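Type I site-specific restriction-modification system, R (Restriction) subunit (Vibrio vulnificus, PDB 3H1T) probably serves as the ATP-dependent DNA-translocating and DNA-cleaving subunit of a type I restriction enzyme, this N-terminal fragment combining nuclease-like and helicase-like domains. Local coordinates at residues 23-29 and 93-97; 33-37 and 122-127; 489-495 and 512-517; 438-444 and 497-503. All blocks are in the same frame, centred on the assembly; numbering follows the deposited sequence.

Contact 1 (23-29 and 93-97); sequences ALNEADT and AKPEN
Residues 23-25 run extended into helix 26-40, whose first turn, 26-29, lies beside the loop that leaves strand 86-93, illustrating how a side-chain carboxylate can hold the backbone just ahead of a helix. Ala23 faces Asn97 (CA to CA 6.4 Å), its CB 3.6 Å from Asn97 ND2. Leu24, still extended (phi/psi -91/141°), is gripped through its backbone: its N donates to Glu96 OE2 at 2.9 Å, while Asn97 ND2 gives a weak 3.4 Å bond to Leu24 O. Glu96, with chi1 p, also brings its CG to 3.5 Å from Leu24 CB. Asn25 takes the N-cap position without a side-chain capping bond. Glu26 opens the helix 3.9 Å from Pro95, CA to CA; with chi1 and chi2 both t, it reaches along 93-95, OE1 lying 3.9 Å from Pro95 CD. One turn on, Thr29 OG1 is 3.4 Å from Lys94 O and 3.5 Å from Glu26 O, both weak alternatives for one proton. Glu92-Ala93-Lys94, with Asp77 bonding Ala93 N, is consistent with the PD-(D/E)XK nuclease signature, whose exit loop is thus packed against the helix start. Because Leu24 engages Glu96 and Asn97 through main-chain N and O, the polar tie depends chiefly on its backbone course.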
loop_
_atom_site.group_PDB
_atom_site.type_symbol
_atom_site.label_atom_id
_atom_site.label_comp_id
_atom_site.label_asym_id
_atom_site.label_seq_id
_atom_site.Cartn_x
_atom_site.Cartn_y
_atom_site.Cartn_z
ATOM N N ALA A 23 3.233 -30.831 -34.022
ATOM C CA ALA A 23 3.666 -29.848 -33.045
ATOM C C ALA A 23 2.756 -29.813 -31.827
ATOM O O ALA A 23 1.525 -29.894 -31.950
ATOM C CB ALA A 23 3.721 -28.485 -33.697
ATOM N N LEU A 24 3.375 -29.717 -30.651
ATOM C CA LEU A 24 2.640 -29.680 -29.402
ATOM C C LEU A 24 2.273 -28.295 -28.909
ATOM O O LEU A 24 3.050 -27.330 -29.015
ATOM C CB LEU A 24 3.420 -30.394 -28.294
ATOM C CG LEU A 24 3.711 -31.901 -28.357
ATOM C CD1 LEU A 24 4.472 -32.259 -27.097
ATOM C CD2 LEU A 24 2.425 -32.728 -28.461
ATOM N N ASN A 25 1.056 -28.242 -28.371
ATOM C CA ASN A 25 0.401 -27.082 -27.763
ATOM C C ASN A 25 1.333 -26.538 -26.692
ATOM O O ASN A 25 2.269 -27.229 -26.280
ATOM C CB ASN A 25 -0.893 -27.567 -27.077
ATOM C CG ASN A 25 -2.111 -26.848 -27.550
ATOM O OD1 ASN A 25 -2.273 -26.641 -28.749
ATOM N ND2 ASN A 25 -2.991 -26.469 -26.620
ATOM N N GLU A 26 1.099 -25.315 -26.227
ATOM C CA GLU A 26 1.941 -24.809 -25.156
ATOM C C GLU A 26 1.560 -25.699 -23.986
ATOM O O GLU A 26 2.394 -26.154 -23.217
ATOM C CB GLU A 26 1.611 -23.354 -24.799
ATOM C CG GLU A 26 2.231 -22.937 -23.454
ATOM C CD GLU A 26 2.346 -21.442 -23.282
ATOM O OE1 GLU A 26 2.529 -20.761 -24.314
ATOM O OE2 GLU A 26 2.282 -20.951 -22.128
ATOM N N ALA A 27 0.263 -25.943 -23.873
ATOM C CA ALA A 27 -0.287 -26.764 -22.810
ATOM C C ALA A 27 0.195 -28.191 -22.941
ATOM O O ALA A 27 0.539 -28.823 -21.947
ATOM C CB ALA A 27 -1.791 -26.721 -22.867
ATOM N N ASP A 28 0.251 -28.694 -24.171
ATOM C CA ASP A 28 0.700 -30.060 -24.388
ATOM C C ASP A 28 2.174 -30.230 -24.034
ATOM O O ASP A 28 2.553 -31.240 -23.436
ATOM C CB ASP A 28 0.429 -30.497 -25.840
ATOM C CG ASP A 28 -1.049 -30.822 -26.100
ATOM O OD1 ASP A 28 -1.810 -31.058 -25.121
ATOM O OD2 ASP A 28 -1.449 -30.866 -27.287
ATOM N N THR A 29 3.006 -29.240 -24.354
ATOM C CA THR A 29 4.424 -29.389 -24.028
ATOM C C THR A 29 4.717 -29.233 -22.544
ATOM O O THR A 29 5.737 -29.710 -22.056
ATOM C CB THR A 29 5.340 -28.415 -24.810
ATOM O OG1 THR A 29 5.597 -27.258 -24.016
ATOM C CG2 THR A 29 4.717 -28.006 -26.115
ATOM N N ALA A 93 6.698 -20.818 -20.068
ATOM C CA ALA A 93 6.724 -21.940 -20.991
ATOM C C ALA A 93 6.228 -21.479 -22.345
ATOM O O ALA A 93 5.508 -20.488 -22.448
ATOM C CB ALA A 93 5.853 -23.087 -20.463
ATOM N N LYS A 94 6.647 -22.175 -23.387
ATOM C CA LYS A 94 6.239 -21.847 -24.732
ATOM C C LYS A 94 6.090 -23.171 -25.458
ATOM O O LYS A 94 6.605 -24.191 -25.005
ATOM C CB LYS A 94 7.293 -20.970 -25.416
ATOM C CG LYS A 94 7.256 -19.509 -24.970
ATOM C CD LYS A 94 6.001 -18.794 -25.490
ATOM C CE LYS A 94 5.718 -17.462 -24.770
ATOM N NZ LYS A 94 6.760 -16.411 -24.952
ATOM N N PRO A 95 5.363 -23.191 -26.583
ATOM C CA PRO A 95 5.206 -24.455 -27.317
ATOM C C PRO A 95 6.557 -25.024 -27.787
ATOM O O PRO A 95 7.469 -24.261 -28.101
ATOM C CB PRO A 95 4.294 -24.062 -28.481
ATOM C CG PRO A 95 4.603 -22.598 -28.669
ATOM C CD PRO A 95 4.668 -22.085 -27.262
ATOM N N GLU A 96 6.696 -26.350 -27.843
ATOM C CA GLU A 96 7.968 -26.956 -28.260
ATOM C C GLU A 96 8.571 -26.447 -29.565
ATOM O O GLU A 96 9.790 -26.386 -29.701
ATOM C CB GLU A 96 7.867 -28.486 -28.322
ATOM C CG GLU A 96 6.592 -29.039 -28.917
ATOM C CD GLU A 96 6.838 -30.298 -29.738
ATOM O OE1 GLU A 96 7.710 -31.114 -29.353
ATOM O OE2 GLU A 96 6.152 -30.471 -30.770
ATOM N N ASN A 97 7.731 -26.051 -30.509
ATOM C CA ASN A 97 8.206 -25.551 -31.802
ATOM C C ASN A 97 8.829 -24.156 -31.799
ATOM O O ASN A 97 9.449 -23.752 -32.783
ATOM C CB ASN A 97 7.061 -25.581 -32.815
ATOM C CG ASN A 97 5.697 -25.450 -32.152
ATOM O OD1 ASN A 97 4.934 -24.523 -32.439
ATOM N ND2 ASN A 97 5.379 -26.390 -31.264
#

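Contact 2 (33-37 and 122-127); sequences YVTPK and TNGHEI
Helix 26-40 packs here on the tight connection between antiparallel strands 118-122 and 127-131 of the nuclease-like domain, a case of a glycine in a tight turn admitting a helix at close range. Gly124, the most covered residue, sits with phi/psi 96/-66°, where a CB would jam against the preceding carbonyl and also crowd Tyr33. Its CA lies 4.7 Å from Tyr33 CA and 3.4 Å from Tyr33 CB. The turn is braced internally: Gly124 N donates to Thr122 OG1 at 3.0 Å, an ST turn, Thr122 OG1 donates to Glu126 O at 2.7 Å, and Glu126 N donates to Asn123 OD1 at 2.8 Å, an Asx motif. Val34, chi1 t, supplies the apolar part, with CG2 4.0 Å from Gly124 CA and 4.1 Å from Thr122 CG2. Lys37 lies one turn further along a helix kinked at Pro36, whose N can give no bond to the turn before. The Lys37 side chain starts m and then runs extended (t, t, t), with Lys37 CD 4.4 Å from Ile127 CD1. Lys37 NZ donates to Gly124 O at 2.8 Å, and also to a water 3.1 Å away that in turn donates to His125 O at 3.1 Å.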
loop_
_atom_site.group_PDB
_atom_site.type_symbol
_atom_site.label_atom_id
_atom_site.label_comp_id
_atom_site.label_asym_id
_atom_site.label_seq_id
_atom_site.Cartn_x
_atom_site.Cartn_y
_atom_site.Cartn_z
ATOM N N TYR A 33 6.635 -32.235 -21.424
ATOM C CA TYR A 33 8.028 -31.948 -21.053
ATOM C C TYR A 33 8.272 -31.146 -19.784
ATOM O O TYR A 33 8.966 -31.609 -18.873
ATOM C CB TYR A 33 8.770 -31.215 -22.167
ATOM C CG TYR A 33 8.853 -31.957 -23.464
ATOM C CD1 TYR A 33 7.774 -31.976 -24.338
ATOM C CD2 TYR A 33 10.033 -32.604 -23.846
ATOM C CE1 TYR A 33 7.862 -32.612 -25.566
ATOM C CE2 TYR A 33 10.133 -33.243 -25.077
ATOM C CZ TYR A 33 9.042 -33.244 -25.934
ATOM O OH TYR A 33 9.124 -33.858 -27.163
ATOM N N VAL A 34 7.720 -29.934 -19.732
ATOM C CA VAL A 34 7.960 -29.046 -18.615
ATOM C C VAL A 34 7.633 -29.575 -17.227
ATOM O O VAL A 34 8.522 -29.635 -16.371
ATOM C CB VAL A 34 7.255 -27.710 -18.837
ATOM C CG1 VAL A 34 7.714 -26.712 -17.800
ATOM C CG2 VAL A 34 7.563 -27.199 -20.253
ATOM N N THR A 35 6.381 -29.948 -16.980
ATOM C CA THR A 35 6.018 -30.466 -15.660
ATOM C C THR A 35 6.835 -31.708 -15.275
ATOM O O THR A 35 7.302 -31.833 -14.148
ATOM C CB THR A 35 4.508 -30.810 -15.575
ATOM O OG1 THR A 35 3.745 -29.646 -15.923
ATOM C CG2 THR A 35 4.129 -31.222 -14.143
ATOM N N PRO A 36 7.005 -32.657 -16.205
ATOM C CA PRO A 36 7.797 -33.818 -15.800
ATOM C C PRO A 36 9.223 -33.424 -15.392
ATOM O O PRO A 36 9.744 -33.893 -14.383
ATOM C CB PRO A 36 7.740 -34.701 -17.034
ATOM C CG PRO A 36 6.347 -34.439 -17.515
ATOM C CD PRO A 36 6.263 -32.937 -17.446
ATOM N N LYS A 37 9.848 -32.542 -16.163
ATOM C CA LYS A 37 11.214 -32.116 -15.849
ATOM C C LYS A 37 11.275 -31.365 -14.528
ATOM O O LYS A 37 12.274 -31.450 -13.808
ATOM C CB LYS A 37 11.803 -31.268 -16.984
ATOM C CG LYS A 37 12.191 -32.100 -18.204
ATOM C CD LYS A 37 12.764 -31.246 -19.335
ATOM C CE LYS A 37 13.244 -32.097 -20.502
ATOM N NZ LYS A 37 13.909 -31.280 -21.559
ATOM N N THR A 122 11.397 -21.837 -21.166
ATOM C CA THR A 122 11.548 -23.176 -21.685
ATOM C C THR A 122 10.528 -23.482 -22.752
ATOM O O THR A 122 9.441 -22.909 -22.760
ATOM C CB THR A 122 11.387 -24.214 -20.574
ATOM O OG1 THR A 122 11.430 -25.532 -21.137
ATOM C CG2 THR A 122 10.055 -24.009 -19.861
ATOM N N ASN A 123 10.894 -24.388 -23.656
ATOM C CA ASN A 123 10.010 -24.818 -24.726
ATOM C C ASN A 123 9.868 -26.326 -24.639
ATOM O O ASN A 123 9.536 -26.984 -25.626
ATOM C CB ASN A 123 10.568 -24.401 -26.098
ATOM C CG ASN A 123 11.963 -24.966 -26.383
ATOM O OD1 ASN A 123 12.597 -25.586 -25.532
ATOM N ND2 ASN A 123 12.443 -24.736 -27.599
ATOM N N GLY A 124 10.103 -26.868 -23.449
ATOM C CA GLY A 124 10.008 -28.304 -23.277
ATOM C C GLY A 124 11.355 -28.999 -23.385
ATOM O O GLY A 124 11.859 -29.554 -22.401
ATOM N N HIS A 125 11.971 -28.969 -24.565
ATOM C CA HIS A 125 13.262 -29.623 -24.697
ATOM C C HIS A 125 14.417 -28.756 -24.254
ATOM O O HIS A 125 15.425 -29.275 -23.801
ATOM C CB HIS A 125 13.502 -30.158 -26.120
ATOM C CG HIS A 125 13.232 -29.173 -27.210
ATOM N ND1 HIS A 125 11.957 -28.873 -27.641
ATOM C CD2 HIS A 125 14.077 -28.491 -28.025
ATOM C CE1 HIS A 125 12.028 -28.054 -28.678
ATOM N NE2 HIS A 125 13.303 -27.809 -28.932
ATOM N N GLU A 126 14.270 -27.443 -24.345
ATOM C CA GLU A 126 15.350 -26.555 -23.920
ATOM C C GLU A 126 14.969 -25.731 -22.699
ATOM O O GLU A 126 13.796 -25.467 -22.452
ATOM C CB GLU A 126 15.757 -25.616 -25.054
ATOM C CG GLU A 126 16.557 -26.259 -26.145
ATOM C CD GLU A 126 16.544 -25.435 -27.410
ATOM O OE1 GLU A 126 15.438 -25.147 -27.918
ATOM O OE2 GLU A 126 17.636 -25.083 -27.901
ATOM N N ILE A 127 15.982 -25.320 -21.942
ATOM C CA ILE A 127 15.771 -24.525 -20.746
ATOM C C ILE A 127 16.770 -23.383 -20.710
ATOM O O ILE A 127 17.970 -23.603 -20.784
ATOM C CB ILE A 127 15.944 -25.393 -19.490
ATOM C CG1 ILE A 127 14.919 -26.536 -19.519
ATOM C CG2 ILE A 127 15.765 -24.547 -18.247
ATOM C CD1 ILE A 127 15.182 -27.647 -18.512
HETATM O O HOH W 1 16.741 -30.135 -21.080
#

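Contact 3 (489-495 and 512-517); sequences LSRFQEL and GVDAPT
Where a helix ends against an extended loop, bumps and hollows can come from both sides: here a loop valine fills a notch on the helix, and a small alanine allows close approach. Segment 489-495, the last turn of helix 482-493 and its exit, lies along 512-517, with Gln493 facing Ala515 (CA to CA 4.3 Å) and Leu495 facing Thr517 (6.3 Å). Val513 is the first bump: its CG1 enters between Leu489 CD1, at 3.4 Å, and the edge of the Phe492 ring, at 4.0 Å from CE2. Ala515, pointing at the helix, is small enough for its CB to rest 3.7 Å from Phe492 CE2 and 3.8 Å from Gln493 CA. Further on, Leu495 CD2 presses on the Pro516 ring, 3.2 Å from CG. Gln493 (m, t) stretches alongside so that Asp514 N donates to its OE1 at 2.9 Å. A water fills the gap beyond, 2.6 Å from both Gln493 O and Thr517 OG1. The sequence Gly512-Val513-Asp514-Ala515-Pro516 is consistent with motif V of superfamily 2 helicases, on the second RecA-like domain.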
loop_
_atom_site.group_PDB
_atom_site.type_symbol
_atom_site.label_atom_id
_atom_site.label_comp_id
_atom_site.label_asym_id
_atom_site.label_seq_id
_atom_site.Cartn_x
_atom_site.Cartn_y
_atom_site.Cartn_z
ATOM N N LEU A 489 -18.144 10.472 11.999
ATOM C CA LEU A 489 -17.067 9.817 11.277
ATOM C C LEU A 489 -17.285 8.313 11.270
ATOM O O LEU A 489 -17.155 7.648 10.236
ATOM C CB LEU A 489 -15.736 10.143 11.953
ATOM C CG LEU A 489 -14.460 9.443 11.480
ATOM C CD1 LEU A 489 -14.143 9.828 10.039
ATOM C CD2 LEU A 489 -13.312 9.835 12.406
ATOM N N SER A 490 -17.615 7.781 12.440
ATOM C CA SER A 490 -17.847 6.356 12.632
ATOM C C SER A 490 -18.886 5.783 11.684
ATOM O O SER A 490 -18.668 4.753 11.057
ATOM C CB SER A 490 -18.276 6.099 14.078
ATOM O OG SER A 490 -18.427 4.715 14.331
ATOM N N ARG A 491 -20.028 6.454 11.595
ATOM C CA ARG A 491 -21.125 6.019 10.726
ATOM C C ARG A 491 -20.759 6.198 9.264
ATOM O O ARG A 491 -21.135 5.390 8.412
ATOM C CB ARG A 491 -22.399 6.817 11.017
ATOM C CG ARG A 491 -22.872 6.747 12.467
ATOM C CD ARG A 491 -24.270 7.369 12.652
ATOM N NE ARG A 491 -24.312 8.284 13.796
ATOM C CZ ARG A 491 -24.244 9.614 13.695
ATOM N NH1 ARG A 491 -24.144 10.193 12.495
ATOM N NH2 ARG A 491 -24.247 10.372 14.793
ATOM N N PHE A 492 -20.035 7.274 8.978
ATOM C CA PHE A 492 -19.607 7.584 7.616
ATOM C C PHE A 492 -18.744 6.454 7.041
ATOM O O PHE A 492 -18.869 6.069 5.876
ATOM C CB PHE A 492 -18.801 8.888 7.613
ATOM C CG PHE A 492 -18.157 9.215 6.294
ATOM C CD1 PHE A 492 -18.885 9.800 5.264
ATOM C CD2 PHE A 492 -16.803 8.975 6.101
ATOM C CE1 PHE A 492 -18.252 10.145 4.057
ATOM C CE2 PHE A 492 -16.175 9.316 4.915
ATOM C CZ PHE A 492 -16.900 9.903 3.891
ATOM N N GLN A 493 -17.865 5.929 7.885
ATOM C CA GLN A 493 -16.951 4.865 7.521
ATOM C C GLN A 493 -17.628 3.533 7.254
ATOM O O GLN A 493 -17.083 2.687 6.543
ATOM C CB GLN A 493 -15.909 4.697 8.623
ATOM C CG GLN A 493 -14.915 5.834 8.683
ATOM C CD GLN A 493 -13.828 5.586 9.694
ATOM O OE1 GLN A 493 -12.769 6.199 9.643
ATOM N NE2 GLN A 493 -14.085 4.679 10.625
ATOM N N GLU A 494 -18.820 3.346 7.811
ATOM C CA GLU A 494 -19.533 2.089 7.631
ATOM C C GLU A 494 -20.021 1.919 6.209
ATOM O O GLU A 494 -20.545 2.861 5.610
ATOM C CB GLU A 494 -20.697 2.018 8.618
ATOM C CG GLU A 494 -20.271 2.520 9.972
ATOM C CD GLU A 494 -21.108 2.001 11.107
ATOM O OE1 GLU A 494 -22.333 2.277 11.146
ATOM O OE2 GLU A 494 -20.518 1.317 11.971
ATOM N N LEU A 495 -19.822 0.712 5.681
ATOM C CA LEU A 495 -20.216 0.342 4.321
ATOM C C LEU A 495 -21.721 0.371 4.074
ATOM O O LEU A 495 -22.174 0.769 2.996
ATOM C CB LEU A 495 -19.742 -1.080 4.002
ATOM C CG LEU A 495 -18.360 -1.551 4.462
ATOM C CD1 LEU A 495 -18.160 -3.019 4.050
ATOM C CD2 LEU A 495 -17.297 -0.663 3.848
ATOM N N GLY A 512 -7.045 10.534 9.197
ATOM C CA GLY A 512 -8.074 10.146 10.136
ATOM C C GLY A 512 -9.155 9.193 9.641
ATOM O O GLY A 512 -9.689 8.417 10.437
ATOM N N VAL A 513 -9.477 9.220 8.352
ATOM C CA VAL A 513 -10.534 8.378 7.799
ATOM C C VAL A 513 -10.146 7.077 7.133
ATOM O O VAL A 513 -9.181 7.000 6.380
ATOM C CB VAL A 513 -11.355 9.113 6.720
ATOM C CG1 VAL A 513 -12.831 8.991 7.040
ATOM C CG2 VAL A 513 -10.908 10.560 6.598
ATOM N N ASP A 514 -10.931 6.044 7.398
ATOM C CA ASP A 514 -10.758 4.757 6.759
ATOM C C ASP A 514 -12.157 4.425 6.304
ATOM O O ASP A 514 -12.887 3.723 6.994
ATOM C CB ASP A 514 -10.250 3.671 7.706
ATOM C CG ASP A 514 -10.103 2.322 6.995
ATOM O OD1 ASP A 514 -9.687 2.312 5.815
ATOM O OD2 ASP A 514 -10.405 1.273 7.607
ATOM N N ALA A 515 -12.537 4.948 5.143
ATOM C CA ALA A 515 -13.865 4.719 4.598
ATOM C C ALA A 515 -13.742 4.241 3.157
ATOM O O ALA A 515 -13.600 5.049 2.237
ATOM C CB ALA A 515 -14.657 5.996 4.649
ATOM N N PRO A 516 -13.787 2.917 2.939
ATOM C CA PRO A 516 -13.670 2.376 1.582
ATOM C C PRO A 516 -14.702 2.830 0.533
ATOM O O PRO A 516 -14.361 2.979 -0.634
ATOM C CB PRO A 516 -13.686 0.862 1.818
ATOM C CG PRO A 516 -14.478 0.720 3.091
ATOM C CD PRO A 516 -13.869 1.825 3.922
ATOM N N THR A 517 -15.951 3.057 0.922
ATOM C CA THR A 517 -16.934 3.498 -0.056
ATOM C C THR A 517 -16.870 4.996 -0.369
ATOM O O THR A 517 -17.795 5.542 -0.976
ATOM C CB THR A 517 -18.358 3.159 0.380
ATOM O OG1 THR A 517 -18.535 3.548 1.745
ATOM C CG2 THR A 517 -18.616 1.676 0.242
HETATM O O HOH W 2 -17.123 3.241 3.952
#

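Contact 4 (438-444 and 497-503); sequences RFAKTIV and TSTPVIL
Two parallel strands in the core of the second RecA-like domain meet here, 441-446 and 502-505, neighbours in the sheet although strand 474-476 comes between them in sequence. Thr442 pairs with Ile502 (CA to CA 4.6 Å) and Ile443 with Leu503 (4.8 Å). Three backbone bonds join them: Thr442 N to Val501 O at 2.6 Å, Leu503 N to Thr442 O at 2.9 Å, and Val444 N to Leu503 O at 2.8 Å. Thr442 and Ile502 share one face, against Met433 of helix 422-436; Ile443 and Leu503 occupy the other, against Phe492. Thr442 OG1 donates to Ala440 O at 3.0 Å and accepts from Asn520 ND2 on the neighbouring strand 518-524. Lys441 (m, t, t, m) folds its amine over segment 497-500: NZ donates to Thr497 O at 2.9 Å and, weakly, to Thr497 OG1 and Pro500 O, both at 3.5 Å. Thr497 OG1 in turn bonds Arg491 O, and Arg438 makes a salt bridge with Asp465. A cis peptide precedes Pro500. Val501 fills the approach, its CG1 3.2 Å from Ala440 O and its CG2 3.7 Å from Phe439 CD2. Beside that ring, a water donates to Phe439 O at 2.6 Å and to Ser498 O at 2.7 Å.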
loop_
_atom_site.group_PDB
_atom_site.type_symbol
_atom_site.label_atom_id
_atom_site.label_comp_id
_atom_site.label_asym_id
_atom_site.label_seq_id
_atom_site.Cartn_x
_atom_site.Cartn_y
_atom_site.Cartn_z
ATOM N N ARG A 438 -26.183 11.774 -5.578
ATOM C CA ARG A 438 -26.350 12.571 -4.367
ATOM C C ARG A 438 -25.991 11.854 -3.070
ATOM O O ARG A 438 -25.851 12.496 -2.028
ATOM C CB ARG A 438 -27.775 13.106 -4.272
ATOM C CG ARG A 438 -28.215 13.849 -5.510
ATOM C CD ARG A 438 -29.460 14.637 -5.234
ATOM N NE ARG A 438 -29.202 15.747 -4.318
ATOM C CZ ARG A 438 -30.160 16.443 -3.715
ATOM N NH1 ARG A 438 -31.434 16.134 -3.927
ATOM N NH2 ARG A 438 -29.848 17.456 -2.920
ATOM N N PHE A 439 -25.843 10.533 -3.122
ATOM C CA PHE A 439 -25.479 9.796 -1.925
ATOM C C PHE A 439 -24.096 9.168 -1.979
ATOM O O PHE A 439 -23.784 8.273 -1.200
ATOM C CB PHE A 439 -26.525 8.732 -1.592
ATOM C CG PHE A 439 -27.714 9.280 -0.874
ATOM C CD1 PHE A 439 -28.715 9.942 -1.570
ATOM C CD2 PHE A 439 -27.800 9.199 0.509
ATOM C CE1 PHE A 439 -29.790 10.525 -0.897
ATOM C CE2 PHE A 439 -28.875 9.784 1.197
ATOM C CZ PHE A 439 -29.868 10.444 0.493
ATOM N N ALA A 440 -23.267 9.636 -2.906
ATOM C CA ALA A 440 -21.902 9.140 -3.015
ATOM C C ALA A 440 -21.148 9.770 -1.842
ATOM O O ALA A 440 -21.097 11.002 -1.726
ATOM C CB ALA A 440 -21.295 9.583 -4.333
ATOM N N LYS A 441 -20.568 8.947 -0.971
ATOM C CA LYS A 441 -19.856 9.481 0.184
ATOM C C LYS A 441 -18.700 10.346 -0.245
ATOM O O LYS A 441 -17.857 9.924 -1.032
ATOM C CB LYS A 441 -19.367 8.365 1.092
ATOM C CG LYS A 441 -20.477 7.711 1.895
ATOM C CD LYS A 441 -19.899 6.850 3.004
ATOM C CE LYS A 441 -20.937 5.886 3.597
ATOM N NZ LYS A 441 -21.957 6.490 4.503
ATOM N N THR A 442 -18.664 11.554 0.314
ATOM C CA THR A 442 -17.679 12.583 -0.023
ATOM C C THR A 442 -16.974 13.219 1.176
ATOM O O THR A 442 -17.574 13.377 2.232
ATOM C CB THR A 442 -18.381 13.718 -0.797
ATOM O OG1 THR A 442 -19.026 13.170 -1.951
ATOM C CG2 THR A 442 -17.395 14.792 -1.207
ATOM N N ILE A 443 -15.715 13.606 0.999
ATOM C CA ILE A 443 -14.943 14.258 2.058
ATOM C C ILE A 443 -14.397 15.562 1.496
ATOM O O ILE A 443 -13.771 15.566 0.442
ATOM C CB ILE A 443 -13.733 13.396 2.538
ATOM C CG1 ILE A 443 -14.212 12.056 3.097
ATOM C CG2 ILE A 443 -12.984 14.129 3.666
ATOM C CD1 ILE A 443 -13.085 11.111 3.454
ATOM N N VAL A 444 -14.617 16.674 2.185
ATOM C CA VAL A 444 -14.127 17.959 1.692
ATOM C C VAL A 444 -13.074 18.538 2.618
ATOM O O VAL A 444 -13.347 18.837 3.776
ATOM C CB VAL A 444 -15.292 18.985 1.537
ATOM C CG1 VAL A 444 -14.781 20.296 0.907
ATOM C CG2 VAL A 444 -16.382 18.396 0.683
ATOM N N THR A 497 -24.175 2.158 5.816
ATOM C CA THR A 497 -24.930 3.361 6.188
ATOM C C THR A 497 -24.989 4.355 5.024
ATOM O O THR A 497 -24.017 4.501 4.295
ATOM C CB THR A 497 -24.277 4.046 7.373
ATOM O OG1 THR A 497 -22.908 4.317 7.053
ATOM C CG2 THR A 497 -24.345 3.173 8.611
ATOM N N SER A 498 -26.107 5.057 4.851
ATOM C CA SER A 498 -26.207 6.011 3.744
ATOM C C SER A 498 -25.790 7.440 4.093
ATOM O O SER A 498 -25.499 8.239 3.202
ATOM C CB SER A 498 -27.627 6.011 3.137
ATOM O OG SER A 498 -28.605 6.438 4.067
ATOM N N THR A 499 -25.759 7.770 5.382
ATOM C CA THR A 499 -25.350 9.108 5.802
ATOM C C THR A 499 -24.512 9.057 7.085
ATOM O O THR A 499 -24.587 8.090 7.842
ATOM C CB THR A 499 -26.565 10.027 6.044
ATOM O OG1 THR A 499 -27.358 9.496 7.111
ATOM C CG2 THR A 499 -27.422 10.138 4.805
ATOM N N PRO A 500 -23.694 10.098 7.335
ATOM C CA PRO A 500 -23.482 11.303 6.524
ATOM C C PRO A 500 -22.987 10.970 5.128
ATOM O O PRO A 500 -22.362 9.929 4.906
ATOM C CB PRO A 500 -22.421 12.072 7.312
ATOM C CG PRO A 500 -22.625 11.609 8.719
ATOM C CD PRO A 500 -22.808 10.126 8.511
ATOM N N VAL A 501 -23.263 11.844 4.176
ATOM C CA VAL A 501 -22.791 11.623 2.833
ATOM C C VAL A 501 -21.519 12.457 2.649
ATOM O O VAL A 501 -20.538 11.995 2.076
ATOM C CB VAL A 501 -23.865 12.027 1.815
ATOM C CG1 VAL A 501 -23.355 11.811 0.408
ATOM C CG2 VAL A 501 -25.112 11.210 2.052
ATOM N N ILE A 502 -21.538 13.670 3.194
ATOM C CA ILE A 502 -20.426 14.601 3.105
ATOM C C ILE A 502 -19.824 14.932 4.454
ATOM O O ILE A 502 -20.540 15.331 5.366
ATOM C CB ILE A 502 -20.849 15.986 2.560
ATOM C CG1 ILE A 502 -21.945 15.850 1.500
ATOM C CG2 ILE A 502 -19.620 16.706 2.042
ATOM C CD1 ILE A 502 -21.497 15.218 0.272
ATOM N N LEU A 503 -18.515 14.788 4.583
ATOM C CA LEU A 503 -17.838 15.154 5.814
ATOM C C LEU A 503 -16.905 16.306 5.450
ATOM O O LEU A 503 -16.248 16.269 4.408
ATOM C CB LEU A 503 -16.983 14.005 6.368
ATOM C CG LEU A 503 -17.560 12.721 6.978
ATOM C CD1 LEU A 503 -16.404 11.891 7.554
ATOM C CD2 LEU A 503 -18.548 13.068 8.073
HETATM O O HOH W 3 -24.457 7.134 1.015
#

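In the fold
The chain begins with two contacts that share helix 26-40. Contact 1 closes a loop from the helix start to the exit of strand 86-93; contact 2 starts farther along the helix and closes at 122-127, so the two cross, and Glu96 meets Asn123 and His125 where they touch. Together they tie helix 26-40 to the exits of the central strands 86-93 and 118-122 of the nuclease-like sheet. The first RecA-like domain then passes without any of the four contacts. In the second, 438-444 opens contact 4, 489-495 opens contact 3, 497-503 closes contact 4 and 512-517 closes contact 3: another crossing pair, joined through Phe492 packing on Leu503. Centres of contacts 1 and 3 lie about 51 Å apart.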